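Local coordinates for protein lantibiotic dehydratase (Microbispora corallina, PDB 5EHK) that probably dehydrates serine and threonine residues of a lantibiotic precursor peptide in a tRNA-dependent manner during NAI-107 biosynthesis, at residues R558-F572 with G628-S640. Numbering follows the deposited sequence.
Sequences RPLHIQDAVAADVAF and GREVVPALPNMVS
Val566 to Asp569 pair in parallel register with Val631 to Ala634, the short axes 39° apart, in a mixed sheet between flanking strands 591-595 and 620-624. Val566 N donates to Glu630 O (2.9 Å), Val632 N to Val566 O, Ala634 N to Ala568 O, and Val570 N to Ala634 O; the bond from Ala568 N to Val632 O is weak. Because Val632 and Ala634 are the donors of 629-634, Pro633, paired with Ala568, costs no bond here; its CA lies 3.2 Å from Ala568 O in a CA-H...O contact.

The loop before strand 566-572 folds back over the face bearing Val632 and Ala634. From it, the extended Arg558 chain carries NH2 to Val632 O (2.6 Å), its guanidinium lying between Ala634 CB on one face and Leu560 CD2 on the other. Val632 CG1 meets the His561 ring at its edge (3.6 Å from CE1), and CG2 packs on Ala565 CB. Ile562 CG2 meets the Glu630 carboxylate at CD (3.6 Å), the side chains crossing at about a right angle, while Glu630 OE2 is salt-bridged to Arg619.

At the start of strand 629-634, Arg629, bent at chi3 (56°), grips Asp564 O side-on through NE (3.1 Å) and NH2, with Val566 CG2 centred over its guanidinium. Towards the other end, Asp569 CB and OD1 lie against Pro636 CG, while OD2 is hydrogen-bonded to Ser587 OG and Ser589 N. Leu635 CD2 reaches the Phe572 ring edge at CE2 (3.8 Å).

Two arginines thus join loop and strand 629-634 through side-chain bonds, Arg558 sharing Val632 O with Ala568 N.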
ATOM      1  N   ARG A 558     -19.898 -22.152 -27.830  1.00 17.07           N
ATOM      2  CA  ARG A 558     -18.773 -21.971 -26.907  1.00 13.66           C
ATOM      3  C   ARG A 558     -19.032 -22.563 -25.519  1.00 15.87           C
ATOM      4  O   ARG A 558     -20.167 -22.674 -25.078  1.00 19.36           O
ATOM      5  CB  ARG A 558     -18.336 -20.497 -26.832  1.00 22.29           C
ATOM      6  CG  ARG A 558     -19.211 -19.482 -26.037  1.00 13.26           C
ATOM      7  CD  ARG A 558     -18.766 -18.049 -26.429  1.00 12.37           C
ATOM      8  NE  ARG A 558     -19.515 -16.992 -25.766  1.00 14.02           N
ATOM      9  CZ  ARG A 558     -19.288 -16.606 -24.512  1.00 14.93           C
ATOM     10  NH1 ARG A 558     -18.337 -17.196 -23.793  1.00 15.95           N
ATOM     11  NH2 ARG A 558     -20.021 -15.646 -23.959  1.00 15.37           N
ATOM     12  N   PRO A 559     -17.978 -23.035 -24.860  1.00 15.30           N
ATOM     13  CA  PRO A 559     -18.193 -23.553 -23.507  1.00 14.73           C
ATOM     14  C   PRO A 559     -18.415 -22.438 -22.488  1.00 15.35           C
ATOM     15  O   PRO A 559     -17.857 -21.355 -22.645  1.00 15.45           O
ATOM     16  CB  PRO A 559     -16.903 -24.321 -23.209  1.00 18.85           C
ATOM     17  CG  PRO A 559     -15.883 -23.781 -24.177  1.00 15.99           C
ATOM     18  CD  PRO A 559     -16.625 -23.307 -25.378  1.00 15.60           C
ATOM     19  N   LEU A 560     -19.260 -22.700 -21.491  1.00 18.20           N
ATOM     20  CA  LEU A 560     -19.513 -21.782 -20.383  1.00 10.46           C
ATOM     21  C   LEU A 560     -19.147 -22.453 -19.060  1.00 15.36           C
ATOM     22  O   LEU A 560     -19.116 -23.686 -18.969  1.00 17.51           O
ATOM     23  CB  LEU A 560     -20.975 -21.369 -20.393  1.00  8.47           C
ATOM     24  CG  LEU A 560     -21.400 -20.787 -21.741  1.00 11.47           C
ATOM     25  CD1 LEU A 560     -22.855 -20.370 -21.712  1.00 10.44           C
ATOM     26  CD2 LEU A 560     -20.505 -19.591 -22.148  1.00 12.90           C
ATOM     27  N   HIS A 561     -18.899 -21.664 -18.015  1.00 17.32           N
ATOM     28  CA  HIS A 561     -18.397 -22.233 -16.756  1.00 13.96           C
ATOM     29  C   HIS A 561     -19.416 -22.159 -15.630  1.00 12.76           C
ATOM     30  O   HIS A 561     -19.191 -22.686 -14.543  1.00 12.56           O
ATOM     31  CB  HIS A 561     -17.107 -21.533 -16.346  1.00 11.49           C
ATOM     32  CG  HIS A 561     -17.266 -20.057 -16.181  1.00 15.24           C
ATOM     33  ND1 HIS A 561     -17.663 -19.231 -17.215  1.00 16.24           N
ATOM     34  CD2 HIS A 561     -17.113 -19.263 -15.100  1.00 13.12           C
ATOM     35  CE1 HIS A 561     -17.740 -17.987 -16.776  1.00 12.04           C
ATOM     36  NE2 HIS A 561     -17.404 -17.979 -15.497  1.00 14.29           N
ATOM     37  N   ILE A 562     -20.527 -21.480 -15.898  1.00 12.32           N
ATOM     38  CA  ILE A 562     -21.665 -21.433 -14.987  1.00 12.75           C
ATOM     39  C   ILE A 562     -22.825 -22.187 -15.608  1.00 14.62           C
ATOM     40  O   ILE A 562     -23.167 -21.951 -16.768  1.00 18.85           O
ATOM     41  CB  ILE A 562     -22.124 -19.991 -14.721  1.00 14.38           C
ATOM     42  CG1 ILE A 562     -20.942 -19.097 -14.277  1.00 12.93           C
ATOM     43  CG2 ILE A 562     -23.292 -19.983 -13.747  1.00 12.94           C
ATOM     44  CD1 ILE A 562     -20.128 -19.646 -13.168  1.00 12.89           C
ATOM     45  N   GLN A 563     -23.429 -23.098 -14.850  1.00 18.39           N
ATOM     46  CA  GLN A 563     -24.538 -23.908 -15.363  1.00 17.87           C
ATOM     47  C   GLN A 563     -25.711 -23.044 -15.728  1.00 15.61           C
ATOM     48  O   GLN A 563     -26.075 -22.135 -14.986  1.00 14.30           O
ATOM     49  CB  GLN A 563     -24.969 -24.952 -14.338  1.00 12.16           C
ATOM     50  CG  GLN A 563     -23.919 -26.012 -14.182  1.00 17.00           C
ATOM     51  CD  GLN A 563     -23.916 -26.660 -12.822  1.00 16.85           C
ATOM     52  OE1 GLN A 563     -24.935 -26.688 -12.120  1.00 16.79           O
ATOM     53  NE2 GLN A 563     -22.754 -27.173 -12.428  1.00 14.71           N
ATOM     54  N   ASP A 564     -26.264 -23.337 -16.898  1.00 16.58           N
ATOM     55  CA  ASP A 564     -27.482 -22.709 -17.380  1.00 14.35           C
ATOM     56  C   ASP A 564     -27.302 -21.252 -17.796  1.00 16.78           C
ATOM     57  O   ASP A 564     -28.268 -20.543 -18.095  1.00 16.33           O
ATOM     58  CB  ASP A 564     -28.583 -22.829 -16.351  1.00 14.58           C
ATOM     59  CG  ASP A 564     -29.935 -22.713 -16.969  1.00 22.60           C
ATOM     60  OD1 ASP A 564     -30.080 -23.124 -18.160  1.00 18.68           O
ATOM     61  OD2 ASP A 564     -30.833 -22.217 -16.258  1.00 20.20           O
ATOM     62  N   ALA A 565     -26.054 -20.824 -17.859  1.00 14.17           N
ATOM     63  CA  ALA A 565     -25.757 -19.457 -18.187  1.00 11.29           C
ATOM     64  C   ALA A 565     -26.169 -19.121 -19.617  1.00 11.74           C
ATOM     65  O   ALA A 565     -26.114 -19.959 -20.510  1.00 10.86           O
ATOM     66  CB  ALA A 565     -24.285 -19.215 -17.993  1.00 11.81           C
ATOM     67  N   VAL A 566     -26.569 -17.875 -19.814  1.00 12.04           N
ATOM     68  CA  VAL A 566     -26.792 -17.330 -21.133  1.00 11.60           C
ATOM     69  C   VAL A 566     -25.486 -16.749 -21.617  1.00 14.05           C
ATOM     70  O   VAL A 566     -24.877 -15.973 -20.905  1.00 14.39           O
ATOM     71  CB  VAL A 566     -27.770 -16.165 -21.073  1.00 12.66           C
ATOM     72  CG1 VAL A 566     -27.952 -15.566 -22.458  1.00 13.81           C
ATOM     73  CG2 VAL A 566     -29.103 -16.609 -20.462  1.00 12.80           C
ATOM     74  N   ALA A 567     -25.067 -17.086 -22.832  1.00 13.58           N
ATOM     75  CA  ALA A 567     -23.850 -16.525 -23.394  1.00 10.50           C
ATOM     76  C   ALA A 567     -24.198 -15.234 -24.098  1.00 12.53           C
ATOM     77  O   ALA A 567     -25.277 -15.109 -24.657  1.00 18.61           O
ATOM     78  CB  ALA A 567     -23.225 -17.503 -24.379  1.00 10.13           C
ATOM     79  N   ALA A 568     -23.303 -14.259 -24.071  1.00 11.76           N
ATOM     80  CA  ALA A 568     -23.548 -13.025 -24.802  1.00 12.82           C
ATOM     81  C   ALA A 568     -22.229 -12.387 -25.185  1.00 14.27           C
ATOM     82  O   ALA A 568     -21.185 -12.743 -24.638  1.00 13.79           O
ATOM     83  CB  ALA A 568     -24.390 -12.073 -23.983  1.00 10.21           C
ATOM     84  N   ASP A 569     -22.283 -11.456 -26.132  1.00 12.31           N
ATOM     85  CA  ASP A 569     -21.116 -10.703 -26.565  1.00 12.37           C
ATOM     86  C   ASP A 569     -21.382  -9.233 -26.281  1.00 17.35           C
ATOM     87  O   ASP A 569     -22.499  -8.740 -26.495  1.00 13.46           O
ATOM     88  CB  ASP A 569     -20.874 -10.912 -28.065  1.00 13.39           C
ATOM     89  CG  ASP A 569     -20.743 -12.398 -28.432  1.00 20.59           C
ATOM     90  OD1 ASP A 569     -19.850 -13.054 -27.849  1.00 21.22           O
ATOM     91  OD2 ASP A 569     -21.557 -12.930 -29.245  1.00 17.38           O
ATOM     92  N   VAL A 570     -20.370  -8.544 -25.744  1.00 19.96           N
ATOM     93  CA  VAL A 570     -20.483  -7.119 -25.450  1.00 12.41           C
ATOM     94  C   VAL A 570     -19.892  -6.415 -26.642  1.00 12.49           C
ATOM     95  O   VAL A 570     -18.856  -6.828 -27.125  1.00 18.00           O
ATOM     96  CB  VAL A 570     -19.763  -6.730 -24.133  1.00 11.97           C
ATOM     97  CG1 VAL A 570     -18.609  -7.656 -23.854  1.00 10.07           C
ATOM     98  CG2 VAL A 570     -19.298  -5.278 -24.160  1.00 12.32           C
ATOM     99  N   ALA A 571     -20.563  -5.381 -27.135  1.00 11.70           N
ATOM    100  CA  ALA A 571     -20.032  -4.555 -28.218  1.00 14.45           C
ATOM    101  C   ALA A 571     -20.018  -3.096 -27.770  1.00 14.71           C
ATOM    102  O   ALA A 571     -21.025  -2.588 -27.262  1.00 17.56           O
ATOM    103  CB  ALA A 571     -20.892  -4.721 -29.492  1.00 14.08           C
ATOM    104  N   PHE A 572     -18.890  -2.419 -27.918  1.00 11.37           N
ATOM    105  CA  PHE A 572     -18.823  -1.020 -27.481  1.00 13.96           C
ATOM    106  C   PHE A 572     -18.060  -0.110 -28.455  1.00 18.00           C
ATOM    107  O   PHE A 572     -17.224  -0.572 -29.239  1.00 16.28           O
ATOM    108  CB  PHE A 572     -18.156  -0.939 -26.116  1.00 12.74           C
ATOM    109  CG  PHE A 572     -16.733  -1.367 -26.137  1.00 12.22           C
ATOM    110  CD1 PHE A 572     -15.736  -0.487 -26.522  1.00 13.62           C
ATOM    111  CD2 PHE A 572     -16.389  -2.662 -25.802  1.00  9.16           C
ATOM    112  CE1 PHE A 572     -14.421  -0.891 -26.573  1.00 12.56           C
ATOM    113  CE2 PHE A 572     -15.085  -3.077 -25.840  1.00  9.33           C
ATOM    114  CZ  PHE A 572     -14.092  -2.193 -26.221  1.00 12.11           C
ATOM    115  N   GLY A 628     -33.481 -14.776 -13.816  1.00 25.18           N
ATOM    116  CA  GLY A 628     -32.714 -15.507 -12.826  1.00 23.27           C
ATOM    117  C   GLY A 628     -31.720 -16.501 -13.412  1.00 31.26           C
ATOM    118  O   GLY A 628     -31.540 -17.614 -12.905  1.00 40.39           O
ATOM    119  N   ARG A 629     -31.074 -16.100 -14.497  1.00 20.74           N
ATOM    120  CA  ARG A 629     -29.991 -16.868 -15.066  1.00 17.24           C
ATOM    121  C   ARG A 629     -28.708 -16.019 -15.122  1.00 18.79           C
ATOM    122  O   ARG A 629     -28.756 -14.797 -15.223  1.00 18.68           O
ATOM    123  CB  ARG A 629     -30.384 -17.346 -16.454  1.00 20.75           C
ATOM    124  CG  ARG A 629     -31.696 -18.128 -16.493  1.00 20.03           C
ATOM    125  CD  ARG A 629     -32.081 -18.522 -17.927  1.00 18.88           C
ATOM    126  NE  ARG A 629     -31.054 -19.290 -18.624  1.00 18.92           N
ATOM    127  CZ  ARG A 629     -31.009 -19.452 -19.949  1.00 20.67           C
ATOM    128  NH1 ARG A 629     -31.920 -18.887 -20.722  1.00 16.10           N
ATOM    129  NH2 ARG A 629     -30.035 -20.158 -20.510  1.00 21.10           N
ATOM    130  N   GLU A 630     -27.553 -16.645 -14.996  1.00 16.39           N
ATOM    131  CA  GLU A 630     -26.329 -15.888 -15.155  1.00 11.40           C
ATOM    132  C   GLU A 630     -26.085 -15.548 -16.622  1.00 12.61           C
ATOM    133  O   GLU A 630     -26.672 -16.118 -17.528  1.00 10.99           O
ATOM    134  CB  GLU A 630     -25.142 -16.613 -14.530  1.00 10.90           C
ATOM    135  CG  GLU A 630     -25.260 -16.665 -13.004  1.00 17.63           C
ATOM    136  CD  GLU A 630     -23.923 -16.733 -12.287  1.00 19.21           C
ATOM    137  OE1 GLU A 630     -22.904 -16.284 -12.866  1.00 19.71           O
ATOM    138  OE2 GLU A 630     -23.891 -17.236 -11.137  1.00 18.29           O
ATOM    139  N   VAL A 631     -25.234 -14.567 -16.845  1.00 14.42           N
ATOM    140  CA  VAL A 631     -24.865 -14.201 -18.181  1.00  9.37           C
ATOM    141  C   VAL A 631     -23.371 -14.287 -18.155  1.00  9.18           C
ATOM    142  O   VAL A 631     -22.751 -13.915 -17.166  1.00 12.38           O
ATOM    143  CB  VAL A 631     -25.346 -12.792 -18.543  1.00  9.34           C
ATOM    144  CG1 VAL A 631     -24.742 -12.328 -19.880  1.00  9.17           C
ATOM    145  CG2 VAL A 631     -26.872 -12.761 -18.579  1.00  9.12           C
ATOM    146  N   VAL A 632     -22.802 -14.876 -19.194  1.00  9.67           N
ATOM    147  CA  VAL A 632     -21.367 -14.922 -19.342  1.00  7.62           C
ATOM    148  C   VAL A 632     -20.979 -14.172 -20.602  1.00  9.43           C
ATOM    149  O   VAL A 632     -20.940 -14.731 -21.701  1.00  9.64           O
ATOM    150  CB  VAL A 632     -20.865 -16.350 -19.362  1.00  6.07           C
ATOM    151  CG1 VAL A 632     -19.351 -16.381 -19.579  1.00  7.75           C
ATOM    152  CG2 VAL A 632     -21.281 -17.041 -18.068  1.00  6.32           C
ATOM    153  N   PRO A 633     -20.680 -12.879 -20.444  1.00 10.81           N
ATOM    154  CA  PRO A 633     -20.326 -12.080 -21.620  1.00 10.43           C
ATOM    155  C   PRO A 633     -18.919 -12.376 -22.097  1.00 12.50           C
ATOM    156  O   PRO A 633     -18.037 -12.714 -21.305  1.00 11.15           O
ATOM    157  CB  PRO A 633     -20.428 -10.636 -21.128  1.00 10.23           C
ATOM    158  CG  PRO A 633     -20.510 -10.703 -19.664  1.00 10.08           C
ATOM    159  CD  PRO A 633     -20.891 -12.071 -19.236  1.00  8.50           C
ATOM    160  N   ALA A 634     -18.719 -12.257 -23.402  1.00 11.78           N
ATOM    161  CA  ALA A 634     -17.389 -12.358 -23.969  1.00 12.49           C
ATOM    162  C   ALA A 634     -17.137 -11.106 -24.791  1.00 10.78           C
ATOM    163  O   ALA A 634     -18.084 -10.414 -25.209  1.00  8.91           O
ATOM    164  CB  ALA A 634     -17.274 -13.589 -24.832  1.00 13.25           C
ATOM    165  N   LEU A 635     -15.863 -10.793 -24.975  1.00  6.50           N
ATOM    166  CA  LEU A 635     -15.498  -9.694 -25.838  1.00  9.65           C
ATOM    167  C   LEU A 635     -14.793 -10.287 -27.073  1.00 11.62           C
ATOM    168  O   LEU A 635     -13.614 -10.635 -27.021  1.00 12.87           O
ATOM    169  CB  LEU A 635     -14.648  -8.671 -25.083  1.00  7.73           C
ATOM    170  CG  LEU A 635     -14.240  -7.416 -25.857  1.00  9.82           C
ATOM    171  CD1 LEU A 635     -15.416  -6.794 -26.597  1.00  9.78           C
ATOM    172  CD2 LEU A 635     -13.548  -6.393 -24.948  1.00  9.34           C
ATOM    173  N   PRO A 636     -15.534 -10.430 -28.188  1.00 13.20           N
ATOM    174  CA  PRO A 636     -15.063 -11.199 -29.345  1.00 11.89           C
ATOM    175  C   PRO A 636     -14.108 -10.455 -30.265  1.00 16.12           C
ATOM    176  O   PRO A 636     -14.085 -10.759 -31.452  1.00 20.29           O
ATOM    177  CB  PRO A 636     -16.352 -11.469 -30.122  1.00 12.21           C
ATOM    178  CG  PRO A 636     -17.459 -11.199 -29.167  1.00 12.31           C
ATOM    179  CD  PRO A 636     -16.962 -10.099 -28.308  1.00 11.65           C
ATOM    180  N   ASN A 637     -13.316  -9.537 -29.725  1.00 13.91           N
ATOM    181  CA  ASN A 637     -12.251  -8.910 -30.480  1.00 13.07           C
ATOM    182  C   ASN A 637     -11.032  -8.669 -29.582  1.00 14.95           C
ATOM    183  O   ASN A 637     -11.012  -9.068 -28.423  1.00 12.83           O
ATOM    184  CB  ASN A 637     -12.734  -7.597 -31.064  1.00 13.63           C
ATOM    185  CG  ASN A 637     -13.123  -6.588 -29.995  1.00 18.16           C
ATOM    186  OD1 ASN A 637     -12.308  -6.225 -29.119  1.00 16.79           O
ATOM    187  ND2 ASN A 637     -14.377  -6.144 -30.039  1.00 17.16           N
ATOM    188  N   MET A 638     -10.031  -7.983 -30.113  1.00 12.05           N
ATOM    189  CA  MET A 638      -8.836  -7.727 -29.354  1.00 10.83           C
ATOM    190  C   MET A 638      -8.683  -6.246 -29.002  1.00 13.67           C
ATOM    191  O   MET A 638      -7.587  -5.775 -28.692  1.00 11.61           O
ATOM    192  CB  MET A 638      -7.616  -8.246 -30.104  1.00 13.61           C
ATOM    193  CG  MET A 638      -7.569  -9.741 -30.184  1.00 14.24           C
ATOM    194  SD  MET A 638      -7.352 -10.517 -28.561  1.00 18.05           S
ATOM    195  CE  MET A 638      -5.729  -9.943 -28.104  1.00 17.78           C
ATOM    196  N   VAL A 639      -9.781  -5.504 -29.018  1.00 13.94           N
ATOM    197  CA  VAL A 639      -9.718  -4.159 -28.465  1.00 12.09           C
ATOM    198  C   VAL A 639      -9.602  -4.212 -26.945  1.00 10.53           C
ATOM    199  O   VAL A 639     -10.299  -4.971 -26.274  1.00 11.87           O
ATOM    200  CB  VAL A 639     -10.899  -3.316 -28.924  1.00 13.64           C
ATOM    201  CG1 VAL A 639     -10.795  -1.900 -28.372  1.00 12.33           C
ATOM    202  CG2 VAL A 639     -10.939  -3.334 -30.435  1.00 12.76           C
ATOM    203  N   SER A 640      -8.695  -3.414 -26.412  1.00  9.26           N
ATOM    204  CA  SER A 640      -8.393  -3.422 -24.990  1.00 10.10           C
ATOM    205  C   SER A 640      -9.488  -2.772 -24.157  1.00 15.71           C
ATOM    206  O   SER A 640      -9.620  -1.543 -24.171  1.00 15.84           O
ATOM    207  CB  SER A 640      -7.112  -2.634 -24.750  1.00 10.17           C
ATOM    208  OG  SER A 640      -6.879  -2.482 -23.360  1.00 16.00           O
TER
HETATM  209  O   HOH W   1     -16.328 -15.389 -22.013  1.00 16.10           O
HETATM  210  O   HOH W   2     -27.722 -19.510 -14.633  1.00 22.74           O
HETATM  211  O   HOH W   3     -16.415  -3.671 -29.302  1.00 19.09           O